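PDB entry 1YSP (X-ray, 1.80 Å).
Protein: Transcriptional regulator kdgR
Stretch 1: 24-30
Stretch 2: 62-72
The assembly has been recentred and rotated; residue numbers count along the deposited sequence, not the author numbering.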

# COMPACT_ATOMS: atom_id res chain seq x y z
N ILE A 24 1.53 10.37 4.24
CA ILE A 24 0.44 9.36 4.14
C ILE A 24 -0.19 9.40 2.74
O ILE A 24 -0.50 10.48 2.23
CB ILE A 24 -0.68 9.66 5.18
CG1 ILE A 24 -0.13 10.26 6.48
CG2 ILE A 24 -1.64 8.47 5.36
CD1 ILE A 24 0.75 9.36 7.30
N HIS A 25 -0.33 8.22 2.11
CA HIS A 25 -0.94 8.05 0.79
C HIS A 25 -2.17 7.12 0.81
O HIS A 25 -2.27 6.17 1.62
CB HIS A 25 0.08 7.41 -0.20
CG HIS A 25 1.13 8.36 -0.67
ND1 HIS A 25 2.39 8.41 -0.13
CD2 HIS A 25 1.08 9.32 -1.63
CE1 HIS A 25 3.10 9.34 -0.75
NE2 HIS A 25 2.32 9.92 -1.65
N LEU A 26 -3.08 7.38 -0.13
CA LEU A 26 -4.18 6.45 -0.42
C LEU A 26 -4.06 6.15 -1.92
O LEU A 26 -4.02 7.08 -2.73
CB LEU A 26 -5.55 7.05 -0.09
CG LEU A 26 -6.71 6.08 -0.28
CD1 LEU A 26 -6.77 5.02 0.79
CD2 LEU A 26 -8.04 6.91 -0.31
N GLY A 27 -3.99 4.87 -2.28
CA GLY A 27 -3.74 4.47 -3.68
C GLY A 27 -4.81 3.52 -4.17
O GLY A 27 -5.37 2.80 -3.40
N ALA A 28 -5.10 3.47 -5.47
CA ALA A 28 -6.08 2.53 -5.97
C ALA A 28 -5.56 1.87 -7.25
O ALA A 28 -4.63 2.37 -7.84
CB ALA A 28 -7.42 3.29 -6.26
N LEU A 29 -6.19 0.77 -7.67
CA LEU A 29 -5.77 0.04 -8.87
C LEU A 29 -6.24 0.79 -10.11
O LEU A 29 -7.40 1.22 -10.19
CB LEU A 29 -6.35 -1.38 -8.86
CG LEU A 29 -5.90 -2.33 -9.98
CD1 LEU A 29 -4.43 -2.67 -9.91
CD2 LEU A 29 -6.73 -3.54 -9.93
N ASP A 30 -5.32 1.02 -11.04
CA ASP A 30 -5.70 1.55 -12.34
C ASP A 30 -5.10 0.62 -13.37
O ASP A 30 -3.97 0.82 -13.81
CB ASP A 30 -5.23 2.99 -12.54
CG ASP A 30 -5.75 3.60 -13.85
OD1 ASP A 30 -6.67 3.02 -14.49
OD2 ASP A 30 -5.24 4.65 -14.25
N ALA A 62 4.21 -0.46 -1.76
CA ALA A 62 3.54 -1.13 -0.68
C ALA A 62 2.01 -1.22 -1.00
O ALA A 62 1.39 -2.23 -0.76
CB ALA A 62 3.82 -0.41 0.70
N ILE A 63 1.47 -0.16 -1.55
CA ILE A 63 -0.01 -0.14 -1.90
C ILE A 63 -0.31 -1.16 -3.02
O ILE A 63 -1.34 -1.85 -3.02
CB ILE A 63 -0.44 1.31 -2.31
CG1 ILE A 63 -0.49 2.23 -1.05
CG2 ILE A 63 -1.81 1.28 -3.06
CD1 ILE A 63 -0.52 3.75 -1.41
N GLY A 64 0.57 -1.22 -4.02
CA GLY A 64 0.43 -2.23 -5.08
C GLY A 64 0.37 -3.62 -4.51
O GLY A 64 -0.50 -4.42 -4.88
N LYS A 65 1.28 -3.96 -3.61
CA LYS A 65 1.25 -5.27 -2.99
C LYS A 65 -0.07 -5.57 -2.28
O LYS A 65 -0.61 -6.69 -2.37
CB LYS A 65 2.39 -5.49 -2.06
CG LYS A 65 3.75 -5.49 -2.87
CD LYS A 65 4.92 -5.77 -1.95
CE LYS A 65 6.22 -5.29 -2.67
NZ LYS A 65 7.44 -5.36 -1.75
N VAL A 66 -0.57 -4.59 -1.55
CA VAL A 66 -1.81 -4.90 -0.82
C VAL A 66 -3.04 -4.94 -1.73
O VAL A 66 -4.00 -5.63 -1.39
CB VAL A 66 -2.08 -3.95 0.46
CG1 VAL A 66 -0.85 -3.92 1.46
CG2 VAL A 66 -2.56 -2.62 0.07
N LEU A 67 -3.01 -4.25 -2.87
CA LEU A 67 -4.12 -4.28 -3.87
C LEU A 67 -4.20 -5.61 -4.61
O LEU A 67 -5.25 -5.97 -5.16
CB LEU A 67 -4.00 -3.18 -4.88
CG LEU A 67 -4.34 -1.76 -4.44
CD1 LEU A 67 -3.70 -0.76 -5.41
CD2 LEU A 67 -5.87 -1.58 -4.35
N LEU A 68 -3.09 -6.31 -4.63
CA LEU A 68 -3.01 -7.68 -5.20
C LEU A 68 -3.10 -8.83 -4.25
O LEU A 68 -3.56 -9.92 -4.66
CB LEU A 68 -1.69 -7.84 -6.00
CG LEU A 68 -1.48 -6.85 -7.15
CD1 LEU A 68 -0.06 -7.06 -7.85
CD2 LEU A 68 -2.61 -6.85 -8.24
N ALA A 69 -2.60 -8.69 -3.01
CA ALA A 69 -2.40 -9.82 -2.09
C ALA A 69 -3.65 -10.61 -1.70
O ALA A 69 -3.56 -11.81 -1.47
CB ALA A 69 -1.58 -9.44 -0.85
N TRP A 70 -4.79 -9.96 -1.61
CA TRP A 70 -6.03 -10.68 -1.23
C TRP A 70 -6.86 -11.15 -2.47
O TRP A 70 -7.97 -11.72 -2.31
CB TRP A 70 -6.89 -9.81 -0.29
CG TRP A 70 -6.33 -9.72 1.12
CD1 TRP A 70 -6.72 -10.47 2.19
CD2 TRP A 70 -5.27 -8.87 1.59
NE1 TRP A 70 -5.95 -10.17 3.28
CE2 TRP A 70 -5.08 -9.16 2.95
CE3 TRP A 70 -4.46 -7.89 0.99
CZ2 TRP A 70 -4.11 -8.51 3.74
CZ3 TRP A 70 -3.51 -7.22 1.78
CH2 TRP A 70 -3.35 -7.56 3.13
N ARG A 71 -6.35 -10.90 -3.67
CA ARG A 71 -7.11 -11.15 -4.90
C ARG A 71 -7.01 -12.58 -5.34
O ARG A 71 -6.05 -13.28 -4.96
CB ARG A 71 -6.64 -10.26 -6.04
CG ARG A 71 -7.23 -8.92 -6.06
CD ARG A 71 -7.06 -8.38 -7.44
NE ARG A 71 -6.88 -6.95 -7.42
CZ ARG A 71 -7.86 -6.06 -7.52
NH1 ARG A 71 -7.57 -4.76 -7.47
NH2 ARG A 71 -9.13 -6.44 -7.66
N ASP A 72 -8.01 -13.01 -6.13
CA ASP A 72 -7.96 -14.32 -6.78
C ASP A 72 -6.64 -14.34 -7.56
O ASP A 72 -6.35 -13.40 -8.31
CB ASP A 72 -9.19 -14.52 -7.71
CG ASP A 72 -9.08 -15.79 -8.60
OD1 ASP A 72 -8.77 -16.90 -8.10
OD2 ASP A 72 -9.32 -15.66 -9.83

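The most unusual feature of this contact is a bare patch of strand at its centre: Gly27 has no side chain, and the helix settles against its backbone, with the CA atoms of Gly27 and Ile63 only 6.2 Å apart. A CB on Gly27 would point toward the helix and lie 2.7 Å from Ile63 CG2, a clash, so the close approach here depends on the absence of a side chain. The strand and the helix run at 52° to each other, their axes 8.5 Å apart at closest approach. No hydrogen bond joins the two stretches; the contact is essentially one of packing. Ile63 and Leu67, one helical turn apart and linked by the backbone hydrogen bond from Leu67 N to Ile63 O (2.9 Å), both direct CA-to-CB toward the strand. Ile63, with chi1 m and chi2 t, extends CD1 to 3.7 Å from Gly27 N and 3.9 Å from His25 CB. The His25 side chain starts toward the helix, but its end leads away, and its NE2 is hydrogen-bonded elsewhere in the structure. Leu67 has the same m, t combination and carries the contact further along the strand: its CD1 lies 3.7 Å from both Ala28 C and Leu29 N, so the methyl packs on the peptide link between those residues. Leu26 and Ala28 point their CB atoms away, as alternation in a strand requires, and meet the helix through backbone atoms. Leu29 points toward it again, bringing its CB to 4.4 Å from Leu67 CD1. Beyond the helix, Arg71 also points toward the strand. Arg71 NH1 is modelled 2.9 Å from Leu29 CD2, too close for a carbon-nitrogen contact, so this separation should not be read as an attraction.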